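PDB 6A4V: 49 protein from Murid herpesvirus 4, which probably promotes viral replication by interacting with the host poly(ADP-ribose) polymerase PARP-1. Local coordinates for residues T56-N60 with R61-C65; V47-T50 with F51-D55; L302-L305 with R306-I310; A248-K251 with N252-E256. All blocks are in the same frame, centred on the assembly; numbering follows the deposited sequence.

Contact 1 (T56-N60 with R61-C65); sequences TREHN and RVSAC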
loop_
_atom_site.group_PDB
_atom_site.type_symbol
_atom_site.label_atom_id
_atom_site.label_comp_id
_atom_site.label_asym_id
_atom_site.label_seq_id
_atom_site.Cartn_x
_atom_site.Cartn_y
_atom_site.Cartn_z
ATOM N N THR B 56 -12.881 -14.731 -22.992
ATOM C CA THR B 56 -13.430 -16.040 -23.353
ATOM C C THR B 56 -14.213 -16.594 -22.138
ATOM O O THR B 56 -15.320 -17.073 -22.301
ATOM C CB THR B 56 -12.364 -16.931 -24.028
ATOM O OG1 THR B 56 -11.454 -17.455 -23.053
ATOM C CG2 THR B 56 -11.604 -16.221 -25.142
ATOM N N ARG B 57 -13.703 -16.465 -20.912
ATOM C CA ARG B 57 -14.448 -16.903 -19.695
ATOM C C ARG B 57 -15.803 -16.184 -19.500
ATOM O O ARG B 57 -16.755 -16.812 -19.025
ATOM C CB ARG B 57 -13.631 -16.685 -18.414
ATOM C CG ARG B 57 -12.839 -17.905 -17.972
ATOM C CD ARG B 57 -12.208 -17.769 -16.595
ATOM N NE ARG B 57 -11.021 -18.614 -16.491
ATOM C CZ ARG B 57 -10.093 -18.516 -15.545
ATOM N NH1 ARG B 57 -10.325 -17.799 -14.456
ATOM N NH2 ARG B 57 -8.937 -19.141 -15.690
ATOM N N GLU B 58 -15.899 -14.871 -19.760
ATOM C CA GLU B 58 -17.046 -14.112 -19.236
ATOM C C GLU B 58 -18.216 -14.176 -20.220
ATOM O O GLU B 58 -18.058 -14.080 -21.436
ATOM C CB GLU B 58 -16.701 -12.660 -18.897
ATOM C CG GLU B 58 -16.240 -12.454 -17.458
ATOM C CD GLU B 58 -17.190 -12.956 -16.385
ATOM O OE1 GLU B 58 -18.423 -12.775 -16.535
ATOM O OE2 GLU B 58 -16.695 -13.546 -15.412
ATOM N N HIS B 59 -19.414 -14.298 -19.645
ATOM C CA HIS B 59 -20.631 -14.502 -20.418
ATOM C C HIS B 59 -20.935 -13.198 -21.180
ATOM O O HIS B 59 -21.033 -13.178 -22.435
ATOM C CB HIS B 59 -21.746 -15.014 -19.482
ATOM C CG HIS B 59 -21.261 -15.919 -18.385
ATOM N ND1 HIS B 59 -20.960 -17.260 -18.597
ATOM C CD2 HIS B 59 -21.016 -15.686 -17.071
ATOM C CE1 HIS B 59 -20.556 -17.808 -17.464
ATOM N NE2 HIS B 59 -20.579 -16.860 -16.511
ATOM N N ASN B 60 -21.010 -12.104 -20.406
ATOM C CA ASN B 60 -21.418 -10.800 -20.891
ATOM C C ASN B 60 -20.206 -9.984 -21.287
ATOM O O ASN B 60 -19.170 -10.070 -20.655
ATOM C CB ASN B 60 -22.081 -9.924 -19.831
ATOM C CG ASN B 60 -23.547 -10.214 -19.672
ATOM O OD1 ASN B 60 -24.110 -10.996 -20.431
ATOM N ND2 ASN B 60 -24.168 -9.578 -18.699
ATOM N N ARG B 61 -20.421 -9.136 -22.291
ATOM C CA ARG B 61 -19.504 -8.093 -22.647
ATOM C C ARG B 61 -19.382 -7.103 -21.482
ATOM O O ARG B 61 -18.328 -6.560 -21.342
ATOM C CB ARG B 61 -19.958 -7.368 -23.922
ATOM C CG ARG B 61 -19.732 -8.171 -25.196
ATOM C CD ARG B 61 -19.445 -7.307 -26.414
ATOM N NE ARG B 61 -20.477 -6.280 -26.563
ATOM C CZ ARG B 61 -20.318 -5.143 -27.227
ATOM N NH1 ARG B 61 -19.116 -4.834 -27.690
ATOM N NH2 ARG B 61 -21.361 -4.346 -27.438
ATOM N N VAL B 62 -20.457 -6.863 -20.701
ATOM C CA VAL B 62 -20.407 -5.913 -19.568
ATOM C C VAL B 62 -19.528 -6.505 -18.457
ATOM O O VAL B 62 -18.515 -5.888 -18.046
ATOM C CB VAL B 62 -21.793 -5.492 -19.039
ATOM C CG1 VAL B 62 -21.652 -4.492 -17.898
ATOM C CG2 VAL B 62 -22.646 -4.845 -20.111
ATOM N N SER B 63 -19.894 -7.715 -18.015
ATOM C CA SER B 63 -19.152 -8.512 -17.073
ATOM C C SER B 63 -17.655 -8.524 -17.382
ATOM O O SER B 63 -16.854 -8.344 -16.511
ATOM C CB SER B 63 -19.655 -9.886 -17.065
ATOM O OG SER B 63 -20.995 -9.923 -16.612
ATOM N N ALA B 64 -17.300 -8.753 -18.634
ATOM C CA ALA B 64 -15.907 -8.828 -18.993
ATOM C C ALA B 64 -15.247 -7.457 -18.777
ATOM O O ALA B 64 -14.220 -7.324 -18.114
ATOM C CB ALA B 64 -15.808 -9.318 -20.416
ATOM N N CYS B 65 -15.927 -6.403 -19.209
ATOM C CA CYS B 65 -15.359 -5.043 -19.134
ATOM C C CYS B 65 -15.044 -4.724 -17.669
ATOM O O CYS B 65 -13.966 -4.202 -17.323
ATOM C CB CYS B 65 -16.293 -4.060 -19.820
ATOM S SG CYS B 65 -15.497 -2.454 -20.106
#
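The carbonyl oxygen of Asn60 accepts the amide of Ala64, with Asn60 O and Ala64 N 3.1 Å apart and an N-H...O angle of 152°. This is the first i to i+4 turn of helix 61-85, and Asn60 stands at its N-cap position, although its side chain makes no capping bond: chi1 (-84°) swings the amide to the side of the backbone N. Asn60 CB itself meets the serine, 3.4 Å from Ser63 OG. Small residues suit positions 63 and 64, because the incoming chain passes close over them. At Glu58 the backbone leaves helical angles, and its bond from CA points toward the new helix, which puts Glu58 CB 3.8 Å from Ala64 CB. The bend at chi2 (-55°) then brings the carboxylate back over the serine, with Glu58 OE1 3.2 Å from Ser63 CB, a contact with carbon. The result is a tight helix-loop-helix turn whose loop is folded back on the new helix. Beyond it, Ala64 also packs on Ile54 and Asp55 of helix 44-57, while Val62 and Cys65 reach Leu257 of helix 238-262, so the start of helix 61-85 packs on both helix 44-57 and helix 238-262.

Contact 2 (V47-T50 with F51-D55); sequences VVHT and FCVID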
loop_
_atom_site.group_PDB
_atom_site.type_symbol
_atom_site.label_atom_id
_atom_site.label_comp_id
_atom_site.label_asym_id
_atom_site.label_seq_id
_atom_site.Cartn_x
_atom_site.Cartn_y
_atom_site.Cartn_z
ATOM N N VAL B 47 -1.071 -8.413 -19.430
ATOM C CA VAL B 47 -2.418 -7.912 -19.080
ATOM C C VAL B 47 -3.363 -8.211 -20.250
ATOM O O VAL B 47 -4.525 -8.588 -20.103
ATOM C CB VAL B 47 -2.393 -6.403 -18.769
ATOM C CG1 VAL B 47 -3.783 -5.872 -18.482
ATOM C CG2 VAL B 47 -1.433 -6.059 -17.636
ATOM N N VAL B 48 -2.843 -7.974 -21.438
ATOM C CA VAL B 48 -3.467 -8.389 -22.663
ATOM C C VAL B 48 -3.822 -9.890 -22.606
ATOM O O VAL B 48 -4.912 -10.263 -23.028
ATOM C CB VAL B 48 -2.541 -7.978 -23.824
ATOM C CG1 VAL B 48 -2.505 -8.965 -24.985
ATOM C CG2 VAL B 48 -2.909 -6.568 -24.266
ATOM N N HIS B 49 -2.947 -10.739 -22.056
ATOM C CA HIS B 49 -3.270 -12.153 -21.861
ATOM C C HIS B 49 -4.425 -12.290 -20.854
ATOM O O HIS B 49 -5.448 -12.871 -21.180
ATOM C CB HIS B 49 -2.023 -12.968 -21.464
ATOM C CG HIS B 49 -2.259 -14.432 -21.246
ATOM N ND1 HIS B 49 -2.484 -14.973 -19.979
ATOM C CD2 HIS B 49 -2.270 -15.477 -22.106
ATOM C CE1 HIS B 49 -2.629 -16.284 -20.074
ATOM N NE2 HIS B 49 -2.502 -16.618 -21.373
ATOM N N THR B 50 -4.288 -11.738 -19.639
ATOM C CA THR B 50 -5.389 -11.840 -18.687
ATOM C C THR B 50 -6.714 -11.419 -19.352
ATOM O O THR B 50 -7.781 -11.897 -18.939
ATOM C CB THR B 50 -5.174 -11.009 -17.415
ATOM O OG1 THR B 50 -3.889 -11.243 -16.836
ATOM C CG2 THR B 50 -6.220 -11.313 -16.365
ATOM N N PHE B 51 -6.668 -10.524 -20.355
ATOM C CA PHE B 51 -7.903 -9.908 -20.880
ATOM C C PHE B 51 -8.645 -10.924 -21.736
ATOM O O PHE B 51 -9.825 -11.164 -21.506
ATOM C CB PHE B 51 -7.620 -8.646 -21.699
ATOM C CG PHE B 51 -7.509 -7.388 -20.879
ATOM C CD1 PHE B 51 -7.650 -7.419 -19.496
ATOM C CD2 PHE B 51 -7.206 -6.178 -21.483
ATOM C CE1 PHE B 51 -7.551 -6.260 -18.749
ATOM C CE2 PHE B 51 -7.055 -5.023 -20.719
ATOM C CZ PHE B 51 -7.237 -5.068 -19.354
ATOM N N CYS B 52 -7.898 -11.477 -22.695
ATOM C CA CYS B 52 -8.295 -12.551 -23.569
ATOM C C CYS B 52 -8.792 -13.751 -22.754
ATOM O O CYS B 52 -9.730 -14.406 -23.178
ATOM C CB CYS B 52 -7.143 -12.933 -24.494
ATOM S SG CYS B 52 -6.719 -11.612 -25.672
ATOM N N VAL B 53 -8.172 -14.021 -21.600
ATOM C CA VAL B 53 -8.656 -15.062 -20.694
ATOM C C VAL B 53 -10.077 -14.674 -20.275
ATOM O O VAL B 53 -11.021 -15.399 -20.558
ATOM C CB VAL B 53 -7.723 -15.264 -19.479
ATOM C CG1 VAL B 53 -8.350 -16.091 -18.363
ATOM C CG2 VAL B 53 -6.391 -15.873 -19.899
ATOM N N ILE B 54 -10.195 -13.498 -19.645
ATOM C CA ILE B 54 -11.458 -12.922 -19.187
ATOM C C ILE B 54 -12.505 -12.969 -20.313
ATOM O O ILE B 54 -13.645 -13.352 -20.089
ATOM C CB ILE B 54 -11.246 -11.470 -18.699
ATOM C CG1 ILE B 54 -10.484 -11.395 -17.371
ATOM C CG2 ILE B 54 -12.577 -10.736 -18.605
ATOM C CD1 ILE B 54 -9.797 -10.059 -17.122
ATOM N N ASP B 55 -12.101 -12.542 -21.509
ATOM C CA ASP B 55 -12.983 -12.309 -22.635
ATOM C C ASP B 55 -13.656 -13.638 -23.015
ATOM O O ASP B 55 -14.872 -13.687 -23.287
ATOM C CB ASP B 55 -12.197 -11.669 -23.787
ATOM C CG ASP B 55 -12.461 -10.188 -24.054
ATOM O OD1 ASP B 55 -13.287 -9.579 -23.328
ATOM O OD2 ASP B 55 -11.859 -9.661 -25.028
#
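Phe51 and Val47 form the tightly packed part of this helical stretch, whereas His49 and Val53 meet on a more exposed side. The two buried side chains run alongside each other from the same flank of the helix, and the CG1 branch of Val47 sits over one face of the ring, displaced toward its rim: a CH-pi contact with Val47 CG1 4.0 Å from the centroid of the Phe51 ring. That branch is the one trans to the backbone N of Val47 (chi1 177°), and it comes 3.7 Å from Phe51 CZ. The flat phenylalanine offers a face on which the valine methyl can rest, and both bury apolar surface against helix 61-85 of this all-helical fold, where Val47 touches Ile75 and Phe51 touches Lys68 and Leu72. Cys52 N, Val53 N and Ile54 N bond to the carbonyls four residues back, the bond from Cys52 N to Val48 O (3.2 Å, 178°) being nearly straight. On the exposed side, Val53 CG2 covers one face of the imidazole, 4.1 Å from the centroid of the His49 ring, with the two side chains slanting across each other. Between these pairs, Thr50 CG2 touches Ile54 CD1 at 3.9 Å, and Thr50 OG1 makes a weak hydrogen bond back to Ser46 O.

Contact 3 (L302-L305 with R306-I310); sequences LICL and RGLQI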
loop_
_atom_site.group_PDB
_atom_site.type_symbol
_atom_site.label_atom_id
_atom_site.label_comp_id
_atom_site.label_asym_id
_atom_site.label_seq_id
_atom_site.Cartn_x
_atom_site.Cartn_y
_atom_site.Cartn_z
ATOM N N LEU B 302 -12.891 0.968 -6.874
ATOM C CA LEU B 302 -13.011 -0.469 -6.627
ATOM C C LEU B 302 -14.372 -0.794 -6.043
ATOM O O LEU B 302 -15.008 -1.723 -6.469
ATOM C CB LEU B 302 -11.906 -0.914 -5.651
ATOM C CG LEU B 302 -10.603 -1.263 -6.342
ATOM C CD1 LEU B 302 -9.388 -1.057 -5.462
ATOM C CD2 LEU B 302 -10.691 -2.678 -6.912
ATOM N N ILE B 303 -14.787 -0.046 -5.018
ATOM C CA ILE B 303 -15.987 -0.411 -4.359
ATOM C C ILE B 303 -17.112 -0.247 -5.383
ATOM O O ILE B 303 -17.976 -1.130 -5.545
ATOM C CB ILE B 303 -16.216 0.327 -3.009
ATOM C CG1 ILE B 303 -17.098 -0.526 -2.110
ATOM C CG2 ILE B 303 -16.838 1.723 -3.141
ATOM C CD1 ILE B 303 -16.517 -1.904 -1.855
ATOM N N CYS B 304 -16.986 0.787 -6.197
ATOM C CA CYS B 304 -17.967 1.125 -7.200
ATOM C C CYS B 304 -18.017 0.105 -8.357
ATOM O O CYS B 304 -19.088 -0.286 -8.892
ATOM C CB CYS B 304 -17.706 2.549 -7.667
ATOM S SG CYS B 304 -18.728 3.004 -9.083
ATOM N N LEU B 305 -16.882 -0.385 -8.808
ATOM C CA LEU B 305 -16.949 -1.450 -9.801
ATOM C C LEU B 305 -17.603 -2.705 -9.190
ATOM O O LEU B 305 -18.454 -3.313 -9.808
ATOM C CB LEU B 305 -15.518 -1.723 -10.237
ATOM C CG LEU B 305 -14.858 -0.601 -11.014
ATOM C CD1 LEU B 305 -13.404 -0.917 -11.231
ATOM C CD2 LEU B 305 -15.568 -0.403 -12.346
ATOM N N ARG B 306 -17.189 -3.109 -7.997
ATOM C CA ARG B 306 -17.830 -4.244 -7.260
ATOM C C ARG B 306 -19.355 -4.020 -7.198
ATOM O O ARG B 306 -20.163 -4.898 -7.574
ATOM C CB ARG B 306 -17.259 -4.399 -5.842
ATOM C CG ARG B 306 -16.953 -5.838 -5.431
ATOM C CD ARG B 306 -17.121 -6.154 -3.936
ATOM N NE ARG B 306 -16.055 -5.722 -3.018
ATOM C CZ ARG B 306 -16.112 -5.783 -1.673
ATOM N NH1 ARG B 306 -17.177 -6.266 -1.047
ATOM N NH2 ARG B 306 -15.094 -5.345 -0.947
ATOM N N GLY B 307 -19.767 -2.827 -6.750
ATOM C CA GLY B 307 -21.215 -2.500 -6.759
ATOM C C GLY B 307 -21.863 -2.835 -8.103
ATOM O O GLY B 307 -22.973 -3.312 -8.148
ATOM N N LEU B 308 -21.167 -2.528 -9.197
ATOM C CA LEU B 308 -21.715 -2.586 -10.542
ATOM C C LEU B 308 -21.867 -4.045 -10.998
ATOM O O LEU B 308 -22.880 -4.403 -11.568
ATOM C CB LEU B 308 -20.816 -1.767 -11.480
ATOM C CG LEU B 308 -21.261 -0.322 -11.679
ATOM C CD1 LEU B 308 -20.131 0.543 -12.255
ATOM C CD2 LEU B 308 -22.466 -0.272 -12.574
ATOM N N GLN B 309 -20.852 -4.859 -10.743
ATOM C CA GLN B 309 -20.899 -6.299 -10.834
ATOM C C GLN B 309 -22.076 -6.837 -10.013
ATOM O O GLN B 309 -22.793 -7.727 -10.449
ATOM C CB GLN B 309 -19.593 -6.940 -10.337
ATOM C CG GLN B 309 -18.571 -7.165 -11.449
ATOM C CD GLN B 309 -17.198 -7.631 -11.014
ATOM O OE1 GLN B 309 -16.343 -7.931 -11.849
ATOM N NE2 GLN B 309 -16.959 -7.691 -9.710
ATOM N N ILE B 310 -22.237 -6.357 -8.785
ATOM C CA ILE B 310 -23.195 -7.004 -7.961
ATOM C C ILE B 310 -24.557 -6.775 -8.614
ATOM O O ILE B 310 -25.270 -7.721 -8.840
ATOM C CB ILE B 310 -23.108 -6.559 -6.488
ATOM C CG1 ILE B 310 -21.913 -7.202 -5.772
ATOM C CG2 ILE B 310 -24.415 -6.820 -5.739
ATOM C CD1 ILE B 310 -21.647 -8.652 -6.139
#
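Leu302 to Ile310 run as alpha helix, Arg306 N reaching Leu302 O at 3.0 Å and Gly307 N reaching Ile303 O at 2.7 Å, both nearly straight, while Leu308 N divides its bond between Cys304 O and, weakly, Leu305 O. This i to i+4 pattern belongs to helix 295-312, the last helix of an all-helical fold, and the side chains divide it into unlike faces. On one, the delta-methyl of Ile303 lies over a face of the Arg306 guanidinium, offset toward the rim, with Ile303 CD1 3.8 Å from Arg306 NH2. Ile303 CG1 extends opposite its backbone N (chi1 -154°), and the bend at chi2 (57°) then brings CD1 round to the arginine. The arginine chain bends at chi2 and chi3, so its flat end folds back over the isoleucine. A long side chain with a planar head suits this exposed place: its flat face covers a methyl of the partly exposed Ile303 while the charge stays at the surface. Ile303 also packs on Leu199 of the second subunit, and Leu302 on Lys196 of that subunit and on Cys73 of helix 61-85. Another face is buried against helix 274-289, where Cys304 and Leu305 meet Leu282, and Leu308 meets Lys278. Along this buried side the cysteine and leucine touch loosely, Cys304 SG lying 4.3 Å from Leu308 CD1, while Leu308 CB rests 3.3 Å from Leu305 O.

Contact 4 (A248-K251 with N252-E256); sequences ALFK and NHVKE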
loop_
_atom_site.group_PDB
_atom_site.type_symbol
_atom_site.label_atom_id
_atom_site.label_comp_id
_atom_site.label_asym_id
_atom_site.label_seq_id
_atom_site.Cartn_x
_atom_site.Cartn_y
_atom_site.Cartn_z
ATOM N N ALA B 248 -4.344 5.408 -19.182
ATOM C CA ALA B 248 -5.095 5.453 -20.517
ATOM C C ALA B 248 -5.991 4.224 -20.690
ATOM O O ALA B 248 -7.241 4.235 -20.847
ATOM C CB ALA B 248 -4.040 5.457 -21.562
ATOM N N LEU B 249 -5.351 3.094 -20.504
ATOM C CA LEU B 249 -5.973 1.875 -20.803
ATOM C C LEU B 249 -7.153 1.748 -19.858
ATOM O O LEU B 249 -8.143 1.295 -20.281
ATOM C CB LEU B 249 -4.929 0.773 -20.694
ATOM C CG LEU B 249 -5.196 -0.564 -21.384
ATOM C CD1 LEU B 249 -5.524 -0.404 -22.858
ATOM C CD2 LEU B 249 -3.984 -1.498 -21.198
ATOM N N PHE B 250 -7.057 2.253 -18.612
ATOM C CA PHE B 250 -8.177 2.164 -17.634
ATOM C C PHE B 250 -9.242 3.207 -17.992
ATOM O O PHE B 250 -10.475 2.948 -17.999
ATOM C CB PHE B 250 -7.587 2.266 -16.230
ATOM C CG PHE B 250 -8.561 2.390 -15.094
ATOM C CD1 PHE B 250 -9.510 1.418 -14.880
ATOM C CD2 PHE B 250 -8.447 3.426 -14.170
ATOM C CE1 PHE B 250 -10.459 1.565 -13.888
ATOM C CE2 PHE B 250 -9.321 3.513 -13.094
ATOM C CZ PHE B 250 -10.364 2.598 -12.988
ATOM N N LYS B 251 -8.810 4.445 -18.168
ATOM C CA LYS B 251 -9.832 5.496 -18.514
ATOM C C LYS B 251 -10.665 5.142 -19.772
ATOM O O LYS B 251 -11.825 5.414 -19.873
ATOM C CB LYS B 251 -9.086 6.791 -18.808
ATOM C CG LYS B 251 -9.957 8.009 -19.035
ATOM C CD LYS B 251 -9.353 8.952 -20.078
ATOM C CE LYS B 251 -7.874 9.231 -19.914
ATOM N NZ LYS B 251 -7.457 10.234 -20.929
ATOM N N ASN B 252 -9.997 4.655 -20.826
ATOM C CA ASN B 252 -10.641 4.328 -22.083
ATOM C C ASN B 252 -11.541 3.085 -21.945
ATOM O O ASN B 252 -12.605 2.970 -22.666
ATOM C CB ASN B 252 -9.603 4.209 -23.197
ATOM C CG ASN B 252 -9.003 5.545 -23.543
ATOM O OD1 ASN B 252 -9.749 6.503 -23.820
ATOM N ND2 ASN B 252 -7.667 5.608 -23.639
ATOM N N HIS B 253 -11.216 2.163 -21.049
ATOM C CA HIS B 253 -12.108 1.014 -20.930
ATOM C C HIS B 253 -13.295 1.433 -20.106
ATOM O O HIS B 253 -14.344 0.853 -20.318
ATOM C CB HIS B 253 -11.503 -0.243 -20.348
ATOM C CG HIS B 253 -10.773 -1.107 -21.311
ATOM N ND1 HIS B 253 -11.427 -2.021 -22.127
ATOM C CD2 HIS B 253 -9.441 -1.277 -21.501
ATOM C CE1 HIS B 253 -10.508 -2.688 -22.801
ATOM N NE2 HIS B 253 -9.277 -2.224 -22.465
ATOM N N VAL B 254 -13.157 2.446 -19.220
ATOM C CA VAL B 254 -14.389 2.987 -18.616
ATOM C C VAL B 254 -15.297 3.545 -19.735
ATOM O O VAL B 254 -16.515 3.318 -19.741
ATOM C CB VAL B 254 -14.064 3.977 -17.463
ATOM C CG1 VAL B 254 -15.311 4.699 -16.962
ATOM C CG2 VAL B 254 -13.441 3.209 -16.265
ATOM N N LYS B 255 -14.726 4.247 -20.734
ATOM C CA LYS B 255 -15.625 4.793 -21.800
ATOM C C LYS B 255 -16.284 3.679 -22.620
ATOM O O LYS B 255 -17.432 3.823 -22.916
ATOM C CB LYS B 255 -14.913 5.817 -22.667
ATOM C CG LYS B 255 -15.071 7.206 -22.047
ATOM C CD LYS B 255 -13.890 8.056 -22.226
ATOM C CE LYS B 255 -13.860 9.259 -21.308
ATOM N NZ LYS B 255 -12.472 9.793 -21.252
ATOM N N GLU B 256 -15.540 2.595 -22.897
ATOM C CA GLU B 256 -16.030 1.467 -23.531
ATOM C C GLU B 256 -17.205 0.911 -22.732
ATOM O O GLU B 256 -18.227 0.636 -23.319
ATOM C CB GLU B 256 -14.960 0.387 -23.681
ATOM C CG GLU B 256 -15.548 -0.926 -24.120
ATOM C CD GLU B 256 -14.633 -2.109 -24.359
ATOM O OE1 GLU B 256 -14.964 -2.857 -25.269
ATOM O OE2 GLU B 256 -13.655 -2.332 -23.605
#
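Leu249 and His253, Phe250 and Val254, and Lys251 and Lys255 are three pairs one helical turn apart, and the two side chains of each pair run alongside each other from the same flank of the helix. In the first, the imidazole turns its edge to the backbone: Leu249 O lies near the ring plane, 3.1 Å from His253 CD2. Beyond that carbon, Leu249 CD1 comes to 4.2 Å from His253 NE2. Elsewhere on the ring, His253 ND1 donates a hydrogen bond to Glu256 OE2 at 2.7 Å, somewhat bent at 135° and tilted 20° from the ring plane. This bond, with the carbonyl near CD2 on the far side of the ring, probably restrains its rotation, and the nearby negative charge probably favours a proton on the imidazole. The second pair is apolar and buried, and looser: Phe250 CE1 and Val254 CG2 are 4.2 Å apart. In the third, Lys255 NZ comes 3.4 Å from Lys251 CD, methylene rather than ammonium. The Lys251 chain is bent at chi2 and chi3, and the two NZ atoms stay 5.0 Å apart, which probably eases the repulsion of like charges. Long flexible lysines suit this more exposed side. Across the amphipathic helix 238-262, Phe250 and Val254 pack against both Leu69 of helix 61-85 and Leu286 of helix 274-289, and His253 adds a contact with Leu69 of helix 61-85.

Helix 61-85 ties the four contacts together, because side chains of contacts 2, 3 and 4 all pack on it and contact 1 holds its first turn, together with the end of helix 44-57, the helix that contact 2 also uses. Contacts 1 and 2 touch where Ala64 O lies 3.8 Å from Ile54 CG2, their centres about 11 Å apart. Contact 4 meets contact 1 through Cys65 SG, 3.5 Å from His253 O, and contact 2 through Phe51 CE2, 4.0 Å from His253 NE2, so His253 touches contact 1 with its carbonyl oxygen and contact 2 with its ring. Contact 3 touches none of the others directly: its nearest atoms are about 5 Å from contacts 1 and 4. It shares helix 274-289 with contact 4 as a neighbour.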